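Local coordinates for protein L-Ala-D/L-Glu Epimerase (Escherichia coli, PDB 1JPD) that is an epimerase of the enolase superfamily, built from an N-terminal alpha+beta domain and a C-terminal domain of the TIM-barrel type, at residues V7-E12 against R31-E36; L280-A285 against V309-A314; R163-R168 against A197-A202; A191-L196 against H221-C226. One frame throughout, in Å; residues are numbered along the deposited sequence.

Contact 1 of 4, residues V7-E12 against R31-E36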
loop_
_atom_site.group_PDB
_atom_site.type_symbol
_atom_site.label_atom_id
_atom_site.label_comp_id
_atom_site.label_asym_id
_atom_site.label_seq_id
_atom_site.Cartn_x
_atom_site.Cartn_y
_atom_site.Cartn_z
ATOM N N VAL A 7 8.990 3.172 -25.628
ATOM C CA VAL A 7 8.863 2.468 -24.358
ATOM C C VAL A 7 10.106 1.684 -23.973
ATOM O O VAL A 7 10.693 0.980 -24.793
ATOM C CB VAL A 7 7.666 1.480 -24.387
ATOM C CG1 VAL A 7 7.560 0.741 -23.064
ATOM C CG2 VAL A 7 6.379 2.229 -24.676
ATOM N N LYS A 8 10.505 1.818 -22.713
ATOM C CA LYS A 8 11.657 1.098 -22.188
ATOM C C LYS A 8 11.179 0.372 -20.940
ATOM O O LYS A 8 10.593 0.981 -20.038
ATOM C CB LYS A 8 12.793 2.057 -21.826
ATOM C CG LYS A 8 13.516 2.676 -23.014
ATOM C CD LYS A 8 14.500 3.744 -22.547
ATOM C CE LYS A 8 15.098 4.519 -23.712
ATOM N NZ LYS A 8 15.855 5.718 -23.239
ATOM N N VAL A 9 11.412 -0.935 -20.904
ATOM C CA VAL A 9 11.006 -1.748 -19.777
ATOM C C VAL A 9 12.224 -2.443 -19.213
ATOM O O VAL A 9 12.959 -3.106 -19.942
ATOM C CB VAL A 9 9.967 -2.805 -20.211
ATOM C CG1 VAL A 9 9.635 -3.733 -19.053
ATOM C CG2 VAL A 9 8.705 -2.109 -20.690
ATOM N N PHE A 10 12.459 -2.277 -17.920
ATOM C CA PHE A 10 13.598 -2.935 -17.299
ATOM C C PHE A 10 13.327 -3.344 -15.858
ATOM O O PHE A 10 12.567 -2.704 -15.128
ATOM C CB PHE A 10 14.868 -2.072 -17.413
ATOM C CG PHE A 10 14.709 -0.665 -16.917
ATOM C CD1 PHE A 10 15.137 -0.310 -15.644
ATOM C CD2 PHE A 10 14.161 0.317 -17.735
ATOM C CE1 PHE A 10 15.024 1.000 -15.194
ATOM C CE2 PHE A 10 14.042 1.635 -17.290
ATOM C CZ PHE A 10 14.477 1.974 -16.018
ATOM N N GLU A 11 13.967 -4.435 -15.472
ATOM C CA GLU A 11 13.808 -5.031 -14.164
ATOM C C GLU A 11 14.905 -4.611 -13.189
ATOM O O GLU A 11 16.062 -4.501 -13.572
ATOM C CB GLU A 11 13.771 -6.548 -14.379
ATOM C CG GLU A 11 13.965 -7.437 -13.184
ATOM C CD GLU A 11 13.891 -8.898 -13.580
ATOM O OE1 GLU A 11 14.381 -9.235 -14.677
ATOM O OE2 GLU A 11 13.352 -9.711 -12.800
ATOM N N GLU A 12 14.528 -4.374 -11.931
ATOM C CA GLU A 12 15.481 -3.971 -10.897
ATOM C C GLU A 12 15.289 -4.685 -9.555
ATOM O O GLU A 12 14.215 -4.629 -8.960
ATOM C CB GLU A 12 15.391 -2.463 -10.643
ATOM C CG GLU A 12 15.779 -1.589 -11.810
ATOM C CD GLU A 12 15.774 -0.110 -11.459
ATOM O OE1 GLU A 12 15.080 0.280 -10.483
ATOM O OE2 GLU A 12 16.457 0.666 -12.170
ATOM N N ARG A 31 12.046 -6.799 -5.642
ATOM C CA ARG A 31 12.070 -6.819 -7.091
ATOM C C ARG A 31 11.013 -5.937 -7.724
ATOM O O ARG A 31 9.823 -6.145 -7.520
ATOM C CB ARG A 31 11.930 -8.256 -7.574
ATOM C CG ARG A 31 13.139 -9.092 -7.202
ATOM C CD ARG A 31 13.139 -10.462 -7.844
ATOM N NE ARG A 31 14.504 -10.974 -7.887
ATOM C CZ ARG A 31 15.344 -10.787 -8.903
ATOM N NH1 ARG A 31 14.953 -10.107 -9.974
ATOM N NH2 ARG A 31 16.583 -11.261 -8.839
ATOM N N VAL A 32 11.458 -4.953 -8.503
ATOM C CA VAL A 32 10.540 -4.034 -9.161
ATOM C C VAL A 32 10.750 -3.968 -10.667
ATOM O O VAL A 32 11.836 -4.229 -11.171
ATOM C CB VAL A 32 10.679 -2.596 -8.606
ATOM C CG1 VAL A 32 10.540 -2.608 -7.092
ATOM C CG2 VAL A 32 12.012 -1.999 -9.024
ATOM N N VAL A 33 9.693 -3.614 -11.382
ATOM C CA VAL A 33 9.768 -3.478 -12.823
ATOM C C VAL A 33 9.510 -2.011 -13.155
ATOM O O VAL A 33 8.518 -1.422 -12.708
ATOM C CB VAL A 33 8.720 -4.357 -13.530
ATOM C CG1 VAL A 33 8.697 -4.030 -15.006
ATOM C CG2 VAL A 33 9.051 -5.829 -13.326
ATOM N N VAL A 34 10.408 -1.419 -13.934
ATOM C CA VAL A 34 10.267 -0.020 -14.300
ATOM C C VAL A 34 9.879 0.158 -15.761
ATOM O O VAL A 34 10.327 -0.592 -16.631
ATOM C CB VAL A 34 11.581 0.759 -14.067
ATOM C CG1 VAL A 34 11.347 2.240 -14.311
ATOM C CG2 VAL A 34 12.101 0.519 -12.665
ATOM N N VAL A 35 9.042 1.156 -16.017
ATOM C CA VAL A 35 8.620 1.471 -17.370
ATOM C C VAL A 35 8.823 2.952 -17.632
ATOM O O VAL A 35 8.242 3.806 -16.958
ATOM C CB VAL A 35 7.144 1.141 -17.613
ATOM C CG1 VAL A 35 6.697 1.739 -18.953
ATOM C CG2 VAL A 35 6.949 -0.370 -17.609
ATOM N N GLU A 36 9.651 3.252 -18.622
ATOM C CA GLU A 36 9.933 4.629 -18.984
ATOM C C GLU A 36 9.286 4.951 -20.329
ATOM O O GLU A 36 9.542 4.277 -21.324
ATOM C CB GLU A 36 11.444 4.832 -19.045
ATOM C CG GLU A 36 11.885 6.208 -19.484
ATOM C CD GLU A 36 13.351 6.465 -19.187
ATOM O OE1 GLU A 36 13.979 7.235 -19.942
ATOM O OE2 GLU A 36 13.875 5.907 -18.191
#

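Contact 2 of 4, residues L280-A285 against V309-A314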
loop_
_atom_site.group_PDB
_atom_site.type_symbol
_atom_site.label_atom_id
_atom_site.label_comp_id
_atom_site.label_asym_id
_atom_site.label_seq_id
_atom_site.Cartn_x
_atom_site.Cartn_y
_atom_site.Cartn_z
ATOM N N LEU A 280 7.084 -3.380 -1.085
ATOM C CA LEU A 280 8.484 -2.981 -0.978
ATOM C C LEU A 280 8.724 -2.271 -2.314
ATOM O O LEU A 280 8.399 -2.811 -3.368
ATOM C CB LEU A 280 9.391 -4.209 -0.844
ATOM C CG LEU A 280 9.349 -4.898 0.520
ATOM C CD1 LEU A 280 10.234 -6.126 0.506
ATOM C CD2 LEU A 280 9.804 -3.922 1.592
ATOM N N CYS A 281 9.283 -1.068 -2.277
ATOM C CA CYS A 281 9.482 -0.304 -3.503
ATOM C C CYS A 281 10.462 0.850 -3.314
ATOM O O CYS A 281 10.987 1.047 -2.222
ATOM C CB CYS A 281 8.129 0.265 -3.940
ATOM S SG CYS A 281 7.373 1.336 -2.653
ATOM N N THR A 282 10.705 1.606 -4.382
ATOM C CA THR A 282 11.588 2.770 -4.298
ATOM C C THR A 282 10.665 3.973 -4.148
ATOM O O THR A 282 9.437 3.833 -4.252
ATOM C CB THR A 282 12.434 2.977 -5.571
ATOM O OG1 THR A 282 11.604 3.492 -6.618
ATOM C CG2 THR A 282 13.066 1.673 -6.017
ATOM N N SER A 283 11.244 5.149 -3.916
ATOM C CA SER A 283 10.439 6.355 -3.749
ATOM C C SER A 283 9.492 6.592 -4.920
ATOM O O SER A 283 8.433 7.198 -4.754
ATOM C CB SER A 283 11.336 7.576 -3.559
ATOM O OG SER A 283 12.030 7.503 -2.328
ATOM N N ARG A 284 9.864 6.100 -6.100
ATOM C CA ARG A 284 9.038 6.278 -7.287
ATOM C C ARG A 284 7.611 5.800 -7.078
ATOM O O ARG A 284 6.665 6.453 -7.509
ATOM C CB ARG A 284 9.658 5.548 -8.485
ATOM C CG ARG A 284 10.835 6.288 -9.133
ATOM C CD ARG A 284 11.398 5.517 -10.319
ATOM N NE ARG A 284 11.776 4.167 -9.917
ATOM C CZ ARG A 284 12.831 3.509 -10.381
ATOM N NH1 ARG A 284 13.625 4.072 -11.282
ATOM N NH2 ARG A 284 13.109 2.298 -9.915
ATOM N N ALA A 285 7.453 4.668 -6.404
ATOM C CA ALA A 285 6.124 4.115 -6.166
ATOM C C ALA A 285 5.342 4.884 -5.107
ATOM O O ALA A 285 4.123 5.003 -5.203
ATOM C CB ALA A 285 6.224 2.637 -5.778
ATOM N N VAL A 309 19.423 0.943 -0.114
ATOM C CA VAL A 309 19.574 2.209 -0.811
ATOM C C VAL A 309 18.278 2.457 -1.558
ATOM O O VAL A 309 17.464 1.547 -1.721
ATOM C CB VAL A 309 20.742 2.178 -1.818
ATOM C CG1 VAL A 309 22.072 2.170 -1.071
ATOM C CG2 VAL A 309 20.627 0.950 -2.709
ATOM N N ASP A 310 18.092 3.692 -2.004
ATOM C CA ASP A 310 16.885 4.088 -2.718
ATOM C C ASP A 310 17.311 4.813 -3.993
ATOM O O ASP A 310 18.506 4.954 -4.274
ATOM C CB ASP A 310 16.059 5.025 -1.823
ATOM C CG ASP A 310 14.649 5.273 -2.347
ATOM O OD1 ASP A 310 14.295 4.808 -3.453
ATOM O OD2 ASP A 310 13.881 5.952 -1.638
ATOM N N VAL A 311 16.338 5.265 -4.770
ATOM C CA VAL A 311 16.648 5.993 -5.982
ATOM C C VAL A 311 17.286 7.311 -5.567
ATOM O O VAL A 311 17.376 7.624 -4.381
ATOM C CB VAL A 311 15.386 6.267 -6.808
ATOM C CG1 VAL A 311 14.907 4.984 -7.446
ATOM C CG2 VAL A 311 14.303 6.860 -5.923
ATOM N N GLU A 312 17.732 8.078 -6.549
ATOM C CA GLU A 312 18.375 9.351 -6.285
ATOM C C GLU A 312 17.755 10.351 -7.254
ATOM O O GLU A 312 17.883 10.198 -8.461
ATOM C CB GLU A 312 19.871 9.204 -6.551
ATOM C CG GLU A 312 20.777 10.143 -5.778
ATOM C CD GLU A 312 22.244 9.939 -6.143
ATOM O OE1 GLU A 312 22.604 10.157 -7.323
ATOM O OE2 GLU A 312 23.031 9.552 -5.249
ATOM N N PRO A 313 17.046 11.370 -6.742
ATOM C CA PRO A 313 16.772 11.682 -5.335
ATOM C C PRO A 313 15.666 10.803 -4.759
ATOM O O PRO A 313 14.852 10.237 -5.492
ATOM C CB PRO A 313 16.350 13.138 -5.397
ATOM C CG PRO A 313 15.527 13.154 -6.645
ATOM C CD PRO A 313 16.409 12.374 -7.616
ATOM N N ALA A 314 15.634 10.718 -3.438
ATOM C CA ALA A 314 14.646 9.915 -2.750
ATOM C C ALA A 314 13.793 10.781 -1.845
ATOM O O ALA A 314 14.131 11.933 -1.577
ATOM C CB ALA A 314 15.338 8.849 -1.931
#

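Contact 3 of 4, residues R163-R168 against A197-A202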
loop_
_atom_site.group_PDB
_atom_site.type_symbol
_atom_site.label_atom_id
_atom_site.label_comp_id
_atom_site.label_asym_id
_atom_site.label_seq_id
_atom_site.Cartn_x
_atom_site.Cartn_y
_atom_site.Cartn_z
ATOM N N ARG A 163 1.360 -9.734 24.460
ATOM C CA ARG A 163 2.047 -8.837 23.530
ATOM C C ARG A 163 1.365 -7.468 23.458
ATOM O O ARG A 163 2.001 -6.437 23.696
ATOM C CB ARG A 163 2.116 -9.453 22.123
ATOM C CG ARG A 163 3.143 -10.558 21.982
ATOM C CD ARG A 163 3.034 -11.304 20.657
ATOM N NE ARG A 163 4.172 -12.208 20.474
ATOM C CZ ARG A 163 4.294 -13.094 19.489
ATOM N NH1 ARG A 163 3.341 -13.222 18.571
ATOM N NH2 ARG A 163 5.385 -13.844 19.417
ATOM N N MET A 164 0.073 -7.458 23.138
ATOM C CA MET A 164 -0.672 -6.207 23.035
ATOM C C MET A 164 -0.738 -5.464 24.364
ATOM O O MET A 164 -0.703 -4.231 24.391
ATOM C CB MET A 164 -2.084 -6.462 22.501
ATOM C CG MET A 164 -2.097 -6.889 21.049
ATOM S SD MET A 164 -1.123 -5.745 20.053
ATOM C CE MET A 164 -2.144 -4.234 20.100
ATOM N N VAL A 165 -0.820 -6.197 25.470
ATOM C CA VAL A 165 -0.865 -5.525 26.759
ATOM C C VAL A 165 0.477 -4.848 27.051
ATOM O O VAL A 165 0.506 -3.651 27.358
ATOM C CB VAL A 165 -1.249 -6.499 27.904
ATOM C CG1 VAL A 165 -0.904 -5.894 29.271
ATOM C CG2 VAL A 165 -2.741 -6.782 27.844
ATOM N N ALA A 166 1.582 -5.590 26.935
ATOM C CA ALA A 166 2.905 -5.017 27.191
ATOM C C ALA A 166 3.197 -3.816 26.283
ATOM O O ALA A 166 3.798 -2.841 26.727
ATOM C CB ALA A 166 3.986 -6.074 27.024
ATOM N N ILE A 167 2.773 -3.886 25.022
ATOM C CA ILE A 167 2.983 -2.784 24.076
ATOM C C ILE A 167 2.192 -1.523 24.467
ATOM O O ILE A 167 2.770 -0.434 24.587
ATOM C CB ILE A 167 2.610 -3.213 22.624
ATOM C CG1 ILE A 167 3.655 -4.205 22.102
ATOM C CG2 ILE A 167 2.529 -2.003 21.706
ATOM C CD1 ILE A 167 3.266 -4.897 20.800
ATOM N N ARG A 168 0.882 -1.666 24.667
ATOM C CA ARG A 168 0.053 -0.524 25.048
ATOM C C ARG A 168 0.526 0.110 26.359
ATOM O O ARG A 168 0.501 1.331 26.503
ATOM C CB ARG A 168 -1.420 -0.930 25.186
ATOM C CG ARG A 168 -2.287 0.166 25.808
ATOM C CD ARG A 168 -2.126 1.478 25.050
ATOM N NE ARG A 168 -2.972 1.542 23.860
ATOM C CZ ARG A 168 -2.754 2.355 22.832
ATOM N NH1 ARG A 168 -1.709 3.172 22.839
ATOM N NH2 ARG A 168 -3.596 2.369 21.811
ATOM N N ALA A 197 -9.842 -3.771 21.447
ATOM C CA ALA A 197 -10.673 -2.615 21.757
ATOM C C ALA A 197 -10.415 -2.154 23.194
ATOM O O ALA A 197 -10.332 -0.956 23.449
ATOM C CB ALA A 197 -12.146 -2.947 21.559
ATOM N N ASP A 198 -10.272 -3.091 24.131
ATOM C CA ASP A 198 -10.004 -2.705 25.516
ATOM C C ASP A 198 -8.699 -1.907 25.620
ATOM O O ASP A 198 -8.532 -1.108 26.544
ATOM C CB ASP A 198 -9.890 -3.928 26.446
ATOM C CG ASP A 198 -11.192 -4.700 26.591
ATOM O OD1 ASP A 198 -12.280 -4.121 26.372
ATOM O OD2 ASP A 198 -11.130 -5.895 26.949
ATOM N N LEU A 199 -7.784 -2.129 24.673
ATOM C CA LEU A 199 -6.480 -1.467 24.661
ATOM C C LEU A 199 -6.430 -0.242 23.755
ATOM O O LEU A 199 -5.362 0.354 23.536
ATOM C CB LEU A 199 -5.398 -2.465 24.242
ATOM C CG LEU A 199 -5.243 -3.647 25.207
ATOM C CD1 LEU A 199 -4.155 -4.596 24.726
ATOM C CD2 LEU A 199 -4.909 -3.113 26.595
ATOM N N GLY A 200 -7.589 0.130 23.223
ATOM C CA GLY A 200 -7.667 1.291 22.358
ATOM C C GLY A 200 -7.053 1.122 20.979
ATOM O O GLY A 200 -6.679 2.116 20.356
ATOM N N VAL A 201 -6.941 -0.116 20.498
ATOM C CA VAL A 201 -6.380 -0.353 19.172
ATOM C C VAL A 201 -7.311 0.298 18.151
ATOM O O VAL A 201 -8.497 -0.017 18.091
ATOM C CB VAL A 201 -6.257 -1.864 18.869
ATOM C CG1 VAL A 201 -5.802 -2.069 17.429
ATOM C CG2 VAL A 201 -5.268 -2.507 19.833
ATOM N N ALA A 202 -6.767 1.208 17.353
ATOM C CA ALA A 202 -7.554 1.920 16.355
ATOM C C ALA A 202 -8.087 1.051 15.223
ATOM O O ALA A 202 -9.185 1.299 14.716
ATOM C CB ALA A 202 -6.734 3.067 15.773
HETATM O O HOH W 1 -4.646 3.519 19.313
#

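Contact 4 of 4, residues A191-L196 against H221-C226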
loop_
_atom_site.group_PDB
_atom_site.type_symbol
_atom_site.label_atom_id
_atom_site.label_comp_id
_atom_site.label_asym_id
_atom_site.label_seq_id
_atom_site.Cartn_x
_atom_site.Cartn_y
_atom_site.Cartn_z
ATOM N N ALA A 191 -13.489 -12.391 20.756
ATOM C CA ALA A 191 -12.867 -12.069 22.029
ATOM C C ALA A 191 -11.554 -11.291 21.827
ATOM O O ALA A 191 -11.225 -10.383 22.606
ATOM C CB ALA A 191 -12.616 -13.352 22.798
ATOM N N ARG A 192 -10.815 -11.665 20.778
ATOM C CA ARG A 192 -9.549 -11.016 20.452
ATOM C C ARG A 192 -9.777 -9.599 20.031
ATOM O O ARG A 192 -9.090 -8.705 20.519
ATOM C CB ARG A 192 -8.780 -11.737 19.345
ATOM C CG ARG A 192 -8.041 -12.938 19.856
ATOM C CD ARG A 192 -7.306 -13.625 18.728
ATOM N NE ARG A 192 -6.514 -14.762 19.184
ATOM C CZ ARG A 192 -5.648 -15.430 18.422
ATOM N NH1 ARG A 192 -5.454 -15.080 17.154
ATOM N NH2 ARG A 192 -4.967 -16.447 18.933
ATOM N N CYS A 193 -10.729 -9.383 19.126
ATOM C CA CYS A 193 -11.014 -8.023 18.693
ATOM C C CYS A 193 -11.420 -7.233 19.925
ATOM O O CYS A 193 -11.061 -6.066 20.068
ATOM C CB CYS A 193 -12.139 -7.983 17.656
ATOM S SG CYS A 193 -11.756 -8.773 16.085
ATOM N N GLN A 194 -12.142 -7.885 20.833
ATOM C CA GLN A 194 -12.593 -7.219 22.049
ATOM C C GLN A 194 -11.421 -6.762 22.907
ATOM O O GLN A 194 -11.468 -5.691 23.504
ATOM C CB GLN A 194 -13.509 -8.129 22.867
ATOM C CG GLN A 194 -14.302 -7.352 23.909
ATOM C CD GLN A 194 -15.110 -6.226 23.280
ATOM O OE1 GLN A 194 -16.000 -6.472 22.457
ATOM N NE2 GLN A 194 -14.798 -4.985 23.654
ATOM N N LEU A 195 -10.371 -7.574 22.968
ATOM C CA LEU A 195 -9.181 -7.209 23.727
ATOM C C LEU A 195 -8.483 -6.022 23.065
ATOM O O LEU A 195 -8.018 -5.119 23.748
ATOM C CB LEU A 195 -8.203 -8.374 23.797
ATOM C CG LEU A 195 -6.868 -7.951 24.406
ATOM C CD1 LEU A 195 -7.109 -7.437 25.824
ATOM C CD2 LEU A 195 -5.902 -9.116 24.415
ATOM N N LEU A 196 -8.397 -6.032 21.737
ATOM C CA LEU A 196 -7.761 -4.932 21.029
ATOM C C LEU A 196 -8.522 -3.654 21.335
ATOM O O LEU A 196 -7.924 -2.580 21.481
ATOM C CB LEU A 196 -7.735 -5.185 19.516
ATOM C CG LEU A 196 -6.888 -6.393 19.096
ATOM C CD1 LEU A 196 -6.805 -6.464 17.569
ATOM C CD2 LEU A 196 -5.493 -6.267 19.706
ATOM N N HIS A 221 -18.271 -5.957 15.187
ATOM C CA HIS A 221 -16.873 -5.564 15.329
ATOM C C HIS A 221 -16.649 -4.510 16.402
ATOM O O HIS A 221 -17.234 -3.432 16.357
ATOM C CB HIS A 221 -16.338 -5.056 13.982
ATOM C CG HIS A 221 -16.405 -6.072 12.882
ATOM N ND1 HIS A 221 -16.057 -5.786 11.582
ATOM C CD2 HIS A 221 -16.784 -7.372 12.894
ATOM C CE1 HIS A 221 -16.220 -6.866 10.838
ATOM N NE2 HIS A 221 -16.659 -7.842 11.610
ATOM N N PRO A 222 -15.801 -4.819 17.393
ATOM C CA PRO A 222 -15.496 -3.882 18.479
ATOM C C PRO A 222 -14.543 -2.766 18.043
ATOM O O PRO A 222 -14.405 -1.756 18.733
ATOM C CB PRO A 222 -14.900 -4.787 19.560
ATOM C CG PRO A 222 -14.253 -5.863 18.778
ATOM C CD PRO A 222 -15.286 -6.160 17.713
ATOM N N LEU A 223 -13.864 -2.966 16.915
ATOM C CA LEU A 223 -12.955 -1.954 16.371
ATOM C C LEU A 223 -13.009 -2.105 14.870
ATOM O O LEU A 223 -13.418 -3.147 14.357
ATOM C CB LEU A 223 -11.508 -2.145 16.847
ATOM C CG LEU A 223 -10.653 -3.267 16.248
ATOM C CD1 LEU A 223 -9.204 -3.092 16.696
ATOM C CD2 LEU A 223 -11.189 -4.616 16.678
ATOM N N PRO A 224 -12.614 -1.062 14.139
ATOM C CA PRO A 224 -12.648 -1.169 12.680
ATOM C C PRO A 224 -11.736 -2.314 12.248
ATOM O O PRO A 224 -10.650 -2.502 12.817
ATOM C CB PRO A 224 -12.117 0.190 12.220
ATOM C CG PRO A 224 -12.420 1.109 13.383
ATOM C CD PRO A 224 -12.091 0.245 14.567
ATOM N N ILE A 225 -12.180 -3.088 11.263
ATOM C CA ILE A 225 -11.384 -4.198 10.752
ATOM C C ILE A 225 -11.120 -3.916 9.274
ATOM O O ILE A 225 -12.054 -3.734 8.492
ATOM C CB ILE A 225 -12.114 -5.555 10.968
ATOM C CG1 ILE A 225 -12.296 -5.798 12.473
ATOM C CG2 ILE A 225 -11.307 -6.695 10.353
ATOM C CD1 ILE A 225 -12.783 -7.190 12.844
ATOM N N CYS A 226 -9.843 -3.868 8.900
ATOM C CA CYS A 226 -9.445 -3.537 7.522
ATOM C C CYS A 226 -9.121 -4.682 6.571
ATOM O O CYS A 226 -8.475 -5.662 6.943
ATOM C CB CYS A 226 -8.242 -2.583 7.543
ATOM S SG CYS A 226 -7.874 -1.801 5.953
#

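Contact 1 of 4, residues V7-E12 against R31-E36
Val-34 lies over one face of the Phe-10 ring, its CB 3.9 Å from the ring centroid and offset toward the rim, a CH-pi contact. Phe-10 CG sits between its own backbone N and carbonyl carbon (chi1 53°), and the ring beyond it leans over the partner strand until CZ touches Val-34 CG1. On the same side of the sheet as Phe-10, Glu-12 lends its aliphatic part, with CB 3.8 Å from Val-32 CG2. On the opposite side of the sheet the centre is aliphatic: Val-9 and Val-35 lie side by side, CG2 to CG2 at 3.9 Å, and Met-62 and Ile-65 of helix 58-66 pack there. Valine, branched at CB, suits extended backbone and gives that helix a compact surface. Lys-8 with Glu-36, Phe-10 with Val-34 and Glu-12 with Val-32 are hydrogen-bonded pairs with two bonds each; Val-34 N to Phe-10 O, for example, measures 2.8 Å. Toward the ends of the pairing charges take over. Lys-8 NZ stays 4.1 Å from Glu-36 OE1, beyond a salt bridge, while Glu-36 pairs with Lys-43. Glu-12 OE1 accepts from Trp-14 NE1. A salt bridge between Glu-11 and Arg-31 is doubtful, and Arg-31 has Glu-29 as its firmer partner. Antiparallel pairing of strands 6-15 and 29-39, continued by 42-48, builds the three-stranded sheet typical of the enolase-superfamily N-terminal domain.

Contact 2 of 4, residues L280-A285 against V309-A314
Val-311 CG1 sits over the centre of one face of the Arg-284 guanidinium, 3.9 Å from CZ, so a methyl covers the flat cation while its N-H groups remain available at the rim. There NH2 makes salt bridges with Glu-47 and Glu-12, and Trp-14 packs against both Arg-284 and Val-311. The second flat group, the Asp-310 carboxylate, is met on the syn side of both oxygens by one residue. Ser-283 N gives a nearly straight bond (164°) at 3.1 Å to Asp-310 OD1, which accepts through its syn lone pair. Ser-283 OG donates to Asp-310 OD2 from 24° out of the carboxylate plane. Serine fits because its short side chain holds the hydroxyl beside its own amide, two donors spaced for two acceptors; the same OG also bonds Leu-315 N. Between these polar pairs Val-311 wedges in, crossing Thr-282 at about a right angle with CG1 3.7 Å from Thr-282 CB. Thr-282 is the N-cap of helix 283-289: OG1, set between its backbone N and carbonyl carbon (chi1 74°), accepts from Arg-284 N at 3.2 Å. That hydroxyl is bonded to Glu-47 as well. Asp-310 thus places a carboxylate at the first turn of a helix, where the amide dipoles would probably favour its negative charge. Arg-284 NE, 7.0 Å from Asp-310 OD1, is too far to pair with it, and its charge is matched instead by the glutamates of the N-terminal domain's sheet.

Contact 3 of 4, residues R163-R168 against A197-A202
Leu-199 presses CD1 against the helix of Met-164, 3.6 Å from Met-164 CB and close to that residue's carbonyl. Beside it Met-164, bent at chi2 and chi3, crosses Val-201 at about a right angle, its CE 3.6 Å from Val-201 CG2. The unbranched, flexible methionine can fold into this buried corner, which Leu-196 and Val-178 help to line. Here two neighbouring helices of the barrel's outer layer meet: the flank of 160-170 receives the end of 189-198, which closes in a Schellman motif. Val-201 N pairs with Leu-196 O and Gly-200 N with Ala-197 O; Gly-200 is the C-prime residue, with a positive phi (72°), which by itself favours glycine. Toward solvent the contact changes character. Val-165 is exposed and gives Leu-199 CD1 a looser touch, CG2 at 4.1 Å. Arg-168 instead works through the edge of its guanidinium: NE donates to Leu-199 O at 2.7 Å, lying nearly in line with the carbonyl and keeping that oxygen within 7° of the guanidinium plane. NH2 adds a weak bond to the same oxygen and donates to a water, which in turn donates to Gly-200 O at 2.7 Å. Arg-168 NH1 bonds the carbonyl oxygens of Ala-174 and Val-171.

Contact 4 of 4, residues A191-L196 against H221-C226
Ile-225, whose CD1 meets Cys-193 SG at 3.8 Å, shares a polar grip with His-221: the carboxylate oxygen OE2 of Glu-245 accepts from both Ile-225 N and His-221 ND1. The same CD1 lies over the centre of the His-221 ring, 3.7 Å above its plane, so one methyl bridges the imidazole and the sulfur. Cys-193, small and apolar enough for a buried spot, turns SG anti to its carbonyl carbon (chi1 -66°) toward the isoleucine. Its CB takes Leu-223 CD2 at 3.6 Å. The other branch of that leucine, CD1, sits 3.8 Å from Leu-196 CB, so Leu-223 spans one turn of the helix. In the barrel this is a helix of the outer layer, 189-198, lying against the chain that leads into strand 225-227; Leu-204, on strand 203-205, which runs parallel beside 225-227, touches Cys-193, Leu-196 and Leu-223 alike. Farther along the loop, Pro-222 offers its ring to the amide of a glutamine. Gln-194 starts away from the loop, but a bend at chi2 (56°) turns CD back, and OE1 comes to 3.5 Å from Pro-222 CB.

In the fold
Contacts 3 and 4 share helix 189-198 in the barrel's outer layer: one joins its end to helix 160-170, the other its flank to the approach to strand 225-227. They touch, with Leu-196 beside Met-164 and Leu-223 beside Val-201. Contact 4 is buried and almost wholly apolar; contact 3 mixes an apolar interior with an arginine and water at the surface. Contacts 1 and 2, both partly buried, lie on the far side of the chain's centre from contact 4. A strand pair and a capped helix start, they meet across the domains, where Val-34 CG2 packs against Arg-284 NH2 beside that arginine's salt bridge to Glu-12.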